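Putative branched-chain amino acid aminotransferase IlvE (Streptococcus mutans, PDB 4DQN) probably catalyses the pyridoxal-phosphate-dependent transfer of the amino group between branched-chain amino acids and 2-oxoglutarate. Local coordinates at residues Gly232-Ser244 / Ala260-Val273. Sequence-based numbering, arbitrary orientation.
Sequences GITKDNEFITPLS and AEHRFGMKAIEGDV
Phe239 N reaches Lys267 O at 2.8 Å in an almost straight bond (174° at the hydrogen), the first rung of the parallel pairing that closes a beta-alpha-beta unit: strand 238-241, helix 251-262, strand 267-270. The strand directions differ by 11°, and the ladder continues as Ile269 N to Phe239 O, Thr241 N to Ile269 O (3.1 Å) and Gly271 N to Thr241 O. Ile269 O, bonded by Thr241 N, also takes a CA-H...O contact from Ile240 CA at 3.4 Å. Phe239, Thr241, Ala268 and Glu270 face helix 251-262, and Phe239 CB packs on Ala260 CB of that helix. With CG anti to the backbone N (chi1 -177°), the Phe239 ring swings away from strand 267-270 and meets the ring of Phe231 nearly in parallel. On the other face, Ile240 and Ile269 run alongside each other, their CG1 atoms 4.1 Å apart, and Ile240 CG2 touches Val273 CG2. Glu238 OE2 forms a weak salt bridge with Lys267 NZ at 3.5 Å, whereas Glu238 OE1 accepts a hydrogen bond from Thr234 OG1 on its anti side. A bend at chi3 brings the Met266 methyl against Asn237, CE lying 3.4 Å from Asn237 O and 4.1 Å from Ile233 CG1.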
ATOM      1  N   GLY A 232      13.502  13.626 -20.924  1.00 31.53           N
ATOM      2  CA  GLY A 232      14.681  13.644 -21.765  1.00 33.84           C
ATOM      3  C   GLY A 232      14.658  14.836 -22.702  1.00 32.32           C
ATOM      4  O   GLY A 232      13.586  15.327 -23.070  1.00 33.28           O
ATOM      5  N   ILE A 233      15.842  15.309 -23.081  1.00 36.64           N
ATOM      6  CA  ILE A 233      15.957  16.367 -24.078  1.00 38.17           C
ATOM      7  C   ILE A 233      16.638  15.796 -25.316  1.00 38.31           C
ATOM      8  O   ILE A 233      17.727  15.233 -25.216  1.00 38.51           O
ATOM      9  CB  ILE A 233      16.763  17.574 -23.549  1.00 38.92           C
ATOM     10  CG1 ILE A 233      15.850  18.519 -22.771  1.00 44.69           C
ATOM     11  CG2 ILE A 233      17.308  18.400 -24.685  1.00 42.31           C
ATOM     12  CD1 ILE A 233      15.537  18.062 -21.426  1.00 42.60           C
ATOM     13  N   THR A 234      15.992  15.925 -26.477  1.00 41.21           N
ATOM     14  CA  THR A 234      16.569  15.430 -27.734  1.00 42.92           C
ATOM     15  C   THR A 234      17.511  16.457 -28.358  1.00 45.42           C
ATOM     16  O   THR A 234      17.512  17.621 -27.953  1.00 40.94           O
ATOM     17  CB  THR A 234      15.476  15.117 -28.763  1.00 42.94           C
ATOM     18  OG1 THR A 234      14.865  16.341 -29.198  1.00 44.53           O
ATOM     19  CG2 THR A 234      14.418  14.218 -28.157  1.00 42.68           C
ATOM     20  N   LYS A 235      18.293  16.026 -29.352  1.00 47.76           N
ATOM     21  CA  LYS A 235      19.188  16.918 -30.110  1.00 51.81           C
ATOM     22  C   LYS A 235      18.444  18.059 -30.802  1.00 50.06           C
ATOM     23  O   LYS A 235      19.019  19.120 -31.070  1.00 55.61           O
ATOM     24  CB  LYS A 235      19.967  16.131 -31.172  1.00 54.61           C
ATOM     25  CG  LYS A 235      19.095  15.622 -32.322  1.00 59.27           C
ATOM     26  CD  LYS A 235      19.920  15.124 -33.506  1.00 61.75           C
ATOM     27  CE  LYS A 235      19.017  14.651 -34.641  1.00 64.30           C
ATOM     28  NZ  LYS A 235      18.161  15.744 -35.180  1.00 61.36           N
ATOM     29  N   ASP A 236      17.170  17.839 -31.107  1.00 49.71           N
ATOM     30  CA  ASP A 236      16.355  18.873 -31.731  1.00 51.12           C
ATOM     31  C   ASP A 236      15.605  19.679 -30.679  1.00 48.57           C
ATOM     32  O   ASP A 236      14.518  20.199 -30.940  1.00 48.59           O
ATOM     33  CB  ASP A 236      15.377  18.248 -32.723  1.00 52.10           C
ATOM     34  CG  ASP A 236      16.085  17.521 -33.843  1.00 56.27           C
ATOM     35  OD1 ASP A 236      17.224  17.910 -34.178  1.00 59.30           O
ATOM     36  OD2 ASP A 236      15.510  16.556 -34.383  1.00 59.07           O
ATOM     37  N   ASN A 237      16.209  19.770 -29.496  1.00 47.59           N
ATOM     38  CA  ASN A 237      15.644  20.486 -28.352  1.00 50.46           C
ATOM     39  C   ASN A 237      14.156  20.244 -28.124  1.00 45.45           C
ATOM     40  O   ASN A 237      13.373  21.190 -28.014  1.00 48.40           O
ATOM     41  CB  ASN A 237      15.947  21.986 -28.446  1.00 49.90           C
ATOM     42  CG  ASN A 237      17.221  22.369 -27.709  1.00 55.54           C
ATOM     43  OD1 ASN A 237      17.207  23.248 -26.846  1.00 62.99           O
ATOM     44  ND2 ASN A 237      18.327  21.700 -28.035  1.00 60.05           N
ATOM     45  N   GLU A 238      13.764  18.975 -28.076  1.00 41.53           N
ATOM     46  CA  GLU A 238      12.409  18.627 -27.674  1.00 40.11           C
ATOM     47  C   GLU A 238      12.458  18.107 -26.238  1.00 39.94           C
ATOM     48  O   GLU A 238      13.430  17.473 -25.842  1.00 40.08           O
ATOM     49  CB  GLU A 238      11.836  17.539 -28.576  1.00 47.59           C
ATOM     50  CG  GLU A 238      11.899  17.833 -30.064  1.00 48.58           C
ATOM     51  CD  GLU A 238      11.980  16.553 -30.870  1.00 53.37           C
ATOM     52  OE1 GLU A 238      12.821  15.698 -30.519  1.00 50.29           O
ATOM     53  OE2 GLU A 238      11.198  16.392 -31.832  1.00 58.90           O
ATOM     54  N   PHE A 239      11.408  18.387 -25.474  1.00 38.75           N
ATOM     55  CA  PHE A 239      11.269  17.897 -24.105  1.00 37.31           C
ATOM     56  C   PHE A 239      10.287  16.735 -24.141  1.00 35.53           C
ATOM     57  O   PHE A 239       9.129  16.905 -24.552  1.00 37.02           O
ATOM     58  CB  PHE A 239      10.716  19.022 -23.227  1.00 36.19           C
ATOM     59  CG  PHE A 239      10.583  18.671 -21.770  1.00 32.59           C
ATOM     60  CD1 PHE A 239       9.450  18.031 -21.294  1.00 35.93           C
ATOM     61  CD2 PHE A 239      11.576  19.029 -20.868  1.00 35.55           C
ATOM     62  CE1 PHE A 239       9.312  17.723 -19.943  1.00 32.14           C
ATOM     63  CE2 PHE A 239      11.451  18.724 -19.518  1.00 34.36           C
ATOM     64  CZ  PHE A 239      10.315  18.072 -19.056  1.00 32.25           C
ATOM     65  N   ILE A 240      10.736  15.554 -23.721  1.00 33.61           N
ATOM     66  CA  ILE A 240       9.871  14.380 -23.742  1.00 34.62           C
ATOM     67  C   ILE A 240       9.817  13.696 -22.372  1.00 34.86           C
ATOM     68  O   ILE A 240      10.853  13.424 -21.751  1.00 30.41           O
ATOM     69  CB  ILE A 240      10.296  13.372 -24.839  1.00 35.18           C
ATOM     70  CG1 ILE A 240      10.353  14.068 -26.207  1.00 36.60           C
ATOM     71  CG2 ILE A 240       9.323  12.212 -24.888  1.00 31.45           C
ATOM     72  CD1 ILE A 240      10.748  13.148 -27.354  1.00 41.72           C
ATOM     73  N   THR A 241       8.602  13.448 -21.892  1.00 33.32           N
ATOM     74  CA  THR A 241       8.420  12.793 -20.593  1.00 34.58           C
ATOM     75  C   THR A 241       7.438  11.645 -20.783  1.00 36.40           C
ATOM     76  O   THR A 241       6.514  11.758 -21.586  1.00 36.36           O
ATOM     77  CB  THR A 241       7.911  13.802 -19.524  1.00 35.98           C
ATOM     78  OG1 THR A 241       7.877  13.194 -18.221  1.00 31.29           O
ATOM     79  CG2 THR A 241       6.530  14.311 -19.876  1.00 34.26           C
ATOM     80  N   PRO A 242       7.649  10.523 -20.068  1.00 34.97           N
ATOM     81  CA  PRO A 242       6.768   9.358 -20.200  1.00 35.43           C
ATOM     82  C   PRO A 242       5.308   9.642 -19.856  1.00 36.69           C
ATOM     83  O   PRO A 242       4.987  10.385 -18.921  1.00 33.80           O
ATOM     84  CB  PRO A 242       7.349   8.367 -19.180  1.00 32.12           C
ATOM     85  CG  PRO A 242       8.798   8.727 -19.118  1.00 32.36           C
ATOM     86  CD  PRO A 242       8.817  10.232 -19.218  1.00 30.75           C
ATOM     87  N   LEU A 243       4.419   9.037 -20.633  1.00 38.25           N
ATOM     88  CA  LEU A 243       3.005   9.051 -20.316  1.00 43.98           C
ATOM     89  C   LEU A 243       2.475   7.628 -20.171  1.00 48.31           C
ATOM     90  O   LEU A 243       2.434   6.858 -21.136  1.00 47.30           O
ATOM     91  CB  LEU A 243       2.228   9.778 -21.408  1.00 48.88           C
ATOM     92  CG  LEU A 243       0.704   9.752 -21.277  1.00 53.03           C
ATOM     93  CD1 LEU A 243       0.241  10.145 -19.859  1.00 50.62           C
ATOM     94  CD2 LEU A 243       0.116  10.676 -22.323  1.00 52.33           C
ATOM     95  N   SER A 244       2.060   7.281 -18.961  1.00 49.36           N
ATOM     96  CA  SER A 244       1.413   6.000 -18.723  1.00 49.45           C
ATOM     97  C   SER A 244       0.355   6.201 -17.660  1.00 45.87           C
ATOM     98  O   SER A 244       0.471   7.110 -16.841  1.00 51.27           O
ATOM     99  CB  SER A 244       2.432   4.950 -18.268  1.00 50.86           C
ATOM    100  OG  SER A 244       1.859   4.047 -17.328  1.00 45.63           O
ATOM    101  N   ALA A 260       9.077  24.781 -20.725  1.00 31.67           N
ATOM    102  CA  ALA A 260       9.816  24.403 -21.931  1.00 32.34           C
ATOM    103  C   ALA A 260       9.177  25.000 -23.188  1.00 34.82           C
ATOM    104  O   ALA A 260       9.867  25.560 -24.050  1.00 35.55           O
ATOM    105  CB  ALA A 260       9.910  22.881 -22.048  1.00 31.90           C
ATOM    106  N   GLU A 261       7.857  24.883 -23.288  1.00 33.24           N
ATOM    107  CA  GLU A 261       7.132  25.435 -24.429  1.00 36.89           C
ATOM    108  C   GLU A 261       7.055  26.957 -24.372  1.00 37.30           C
ATOM    109  O   GLU A 261       7.503  27.644 -25.294  1.00 37.29           O
ATOM    110  CB  GLU A 261       5.710  24.853 -24.514  1.00 34.86           C
ATOM    111  CG  GLU A 261       4.892  25.382 -25.711  1.00 39.16           C
ATOM    112  CD  GLU A 261       3.497  24.785 -25.804  1.00 40.31           C
ATOM    113  OE1 GLU A 261       3.215  23.788 -25.100  1.00 40.24           O
ATOM    114  OE2 GLU A 261       2.677  25.311 -26.585  1.00 38.49           O
ATOM    115  N   HIS A 262       6.489  27.488 -23.290  1.00 36.02           N
ATOM    116  CA  HIS A 262       6.092  28.901 -23.273  1.00 38.16           C
ATOM    117  C   HIS A 262       7.221  29.884 -22.956  1.00 37.86           C
ATOM    118  O   HIS A 262       7.075  31.093 -23.161  1.00 37.11           O
ATOM    119  CB  HIS A 262       4.886  29.105 -22.345  1.00 35.85           C
ATOM    120  CG  HIS A 262       3.669  28.343 -22.774  1.00 40.04           C
ATOM    121  ND1 HIS A 262       3.017  28.597 -23.962  1.00 44.75           N
ATOM    122  CD2 HIS A 262       2.999  27.318 -22.190  1.00 38.28           C
ATOM    123  CE1 HIS A 262       1.993  27.769 -24.087  1.00 40.71           C
ATOM    124  NE2 HIS A 262       1.961  26.983 -23.026  1.00 37.28           N
ATOM    125  N   ARG A 263       8.342  29.376 -22.455  1.00 36.20           N
ATOM    126  CA  ARG A 263       9.491  30.231 -22.165  1.00 31.38           C
ATOM    127  C   ARG A 263      10.630  29.946 -23.133  1.00 37.69           C
ATOM    128  O   ARG A 263      11.398  30.846 -23.496  1.00 30.99           O
ATOM    129  CB  ARG A 263       9.987  30.010 -20.731  1.00 36.84           C
ATOM    130  CG  ARG A 263       8.973  30.333 -19.648  1.00 36.41           C
ATOM    131  CD  ARG A 263       8.705  31.813 -19.628  1.00 31.48           C
ATOM    132  NE  ARG A 263       8.461  32.299 -18.272  1.00 43.60           N
ATOM    133  CZ  ARG A 263       7.248  32.371 -17.765  1.00 32.80           C
ATOM    134  NH1 ARG A 263       6.251  31.994 -18.524  1.00 43.02           N
ATOM    135  NH2 ARG A 263       7.018  32.824 -16.549  1.00 31.59           N
ATOM    136  N   PHE A 264      10.756  28.690 -23.546  1.00 33.84           N
ATOM    137  CA  PHE A 264      11.923  28.313 -24.343  1.00 35.44           C
ATOM    138  C   PHE A 264      11.610  27.917 -25.785  1.00 32.48           C
ATOM    139  O   PHE A 264      12.520  27.632 -26.565  1.00 37.87           O
ATOM    140  CB  PHE A 264      12.729  27.236 -23.621  1.00 34.18           C
ATOM    141  CG  PHE A 264      13.306  27.706 -22.314  1.00 36.33           C
ATOM    142  CD1 PHE A 264      12.667  27.420 -21.115  1.00 35.61           C
ATOM    143  CD2 PHE A 264      14.476  28.457 -22.291  1.00 35.13           C
ATOM    144  CE1 PHE A 264      13.194  27.866 -19.903  1.00 35.02           C
ATOM    145  CE2 PHE A 264      15.008  28.907 -21.090  1.00 38.07           C
ATOM    146  CZ  PHE A 264      14.366  28.607 -19.893  1.00 36.39           C
ATOM    147  N   GLY A 265      10.330  27.920 -26.141  1.00 34.91           N
ATOM    148  CA  GLY A 265       9.923  27.633 -27.510  1.00 37.58           C
ATOM    149  C   GLY A 265      10.198  26.202 -27.943  1.00 41.93           C
ATOM    150  O   GLY A 265      10.337  25.928 -29.147  1.00 33.68           O
ATOM    151  N   MET A 266      10.272  25.290 -26.968  1.00 36.03           N
ATOM    152  CA  MET A 266      10.535  23.881 -27.245  1.00 37.58           C
ATOM    153  C   MET A 266       9.239  23.121 -27.430  1.00 37.18           C
ATOM    154  O   MET A 266       8.206  23.460 -26.844  1.00 36.72           O
ATOM    155  CB  MET A 266      11.318  23.229 -26.097  1.00 35.20           C
ATOM    156  CG  MET A 266      12.659  23.869 -25.785  1.00 39.14           C
ATOM    157  SD  MET A 266      13.344  23.281 -24.216  1.00 44.44           S
ATOM    158  CE  MET A 266      13.858  21.618 -24.649  1.00 38.92           C
ATOM    159  N   LYS A 267       9.294  22.085 -28.254  1.00 36.87           N
ATOM    160  CA  LYS A 267       8.198  21.143 -28.336  1.00 40.32           C
ATOM    161  C   LYS A 267       8.272  20.350 -27.044  1.00 37.93           C
ATOM    162  O   LYS A 267       9.341  19.855 -26.671  1.00 40.59           O
ATOM    163  CB  LYS A 267       8.367  20.232 -29.553  1.00 44.02           C
ATOM    164  CG  LYS A 267       7.284  19.171 -29.697  1.00 47.42           C
ATOM    165  CD  LYS A 267       7.360  18.499 -31.072  1.00 54.70           C
ATOM    166  CE  LYS A 267       7.661  17.011 -30.952  1.00 51.64           C
ATOM    167  NZ  LYS A 267       7.729  16.348 -32.287  1.00 49.90           N
ATOM    168  N   ALA A 268       7.150  20.272 -26.341  1.00 38.62           N
ATOM    169  CA  ALA A 268       7.103  19.648 -25.022  1.00 38.76           C
ATOM    170  C   ALA A 268       5.948  18.672 -24.982  1.00 39.89           C
ATOM    171  O   ALA A 268       4.781  19.084 -24.959  1.00 40.44           O
ATOM    172  CB  ALA A 268       6.926  20.719 -23.938  1.00 39.18           C
ATOM    173  N   ILE A 269       6.265  17.376 -24.956  1.00 36.89           N
ATOM    174  CA  ILE A 269       5.218  16.362 -25.026  1.00 39.83           C
ATOM    175  C   ILE A 269       5.361  15.215 -24.036  1.00 40.92           C
ATOM    176  O   ILE A 269       6.465  14.870 -23.598  1.00 36.62           O
ATOM    177  CB  ILE A 269       5.106  15.747 -26.443  1.00 41.38           C
ATOM    178  CG1 ILE A 269       6.388  14.989 -26.802  1.00 40.52           C
ATOM    179  CG2 ILE A 269       4.764  16.826 -27.484  1.00 45.96           C
ATOM    180  CD1 ILE A 269       6.117  13.685 -27.559  1.00 41.97           C
ATOM    181  N   GLU A 270       4.215  14.639 -23.690  1.00 40.92           N
ATOM    182  CA  GLU A 270       4.169  13.400 -22.947  1.00 38.64           C
ATOM    183  C   GLU A 270       4.050  12.299 -23.995  1.00 45.49           C
ATOM    184  O   GLU A 270       3.040  12.211 -24.703  1.00 42.01           O
ATOM    185  CB  GLU A 270       2.953  13.377 -22.013  1.00 41.38           C
ATOM    186  CG  GLU A 270       2.843  14.570 -21.052  1.00 39.60           C
ATOM    187  CD  GLU A 270       1.682  14.428 -20.085  1.00 45.12           C
ATOM    188  OE1 GLU A 270       1.548  13.351 -19.467  1.00 49.45           O
ATOM    189  OE2 GLU A 270       0.897  15.386 -19.942  1.00 53.27           O
ATOM    190  N   GLY A 271       5.087  11.474 -24.110  1.00 39.12           N
ATOM    191  CA  GLY A 271       5.078  10.376 -25.062  1.00 41.19           C
ATOM    192  C   GLY A 271       5.803   9.181 -24.487  1.00 43.94           C
ATOM    193  O   GLY A 271       6.363   9.262 -23.390  1.00 43.25           O
ATOM    194  N   ASP A 272       5.814   8.059 -25.191  1.00 44.54           N
ATOM    195  CA  ASP A 272       6.562   6.948 -24.630  1.00 42.52           C
ATOM    196  C   ASP A 272       8.067   7.106 -24.873  1.00 42.69           C
ATOM    197  O   ASP A 272       8.503   7.774 -25.823  1.00 38.74           O
ATOM    198  CB  ASP A 272       5.999   5.577 -25.029  1.00 51.07           C
ATOM    199  CG  ASP A 272       5.893   5.396 -26.513  1.00 50.52           C
ATOM    200  OD1 ASP A 272       6.778   5.903 -27.237  1.00 56.09           O
ATOM    201  OD2 ASP A 272       4.923   4.737 -26.953  1.00 47.88           O
ATOM    202  N   VAL A 273       8.844   6.548 -23.955  1.00 34.58           N
ATOM    203  CA  VAL A 273      10.295   6.637 -23.984  1.00 37.42           C
ATOM    204  C   VAL A 273      10.798   5.204 -23.911  1.00 36.04           C
ATOM    205  O   VAL A 273      10.658   4.554 -22.879  1.00 33.83           O
ATOM    206  CB  VAL A 273      10.825   7.437 -22.771  1.00 38.09           C
ATOM    207  CG1 VAL A 273      12.355   7.413 -22.721  1.00 33.83           C
ATOM    208  CG2 VAL A 273      10.306   8.879 -22.797  1.00 33.91           C
TER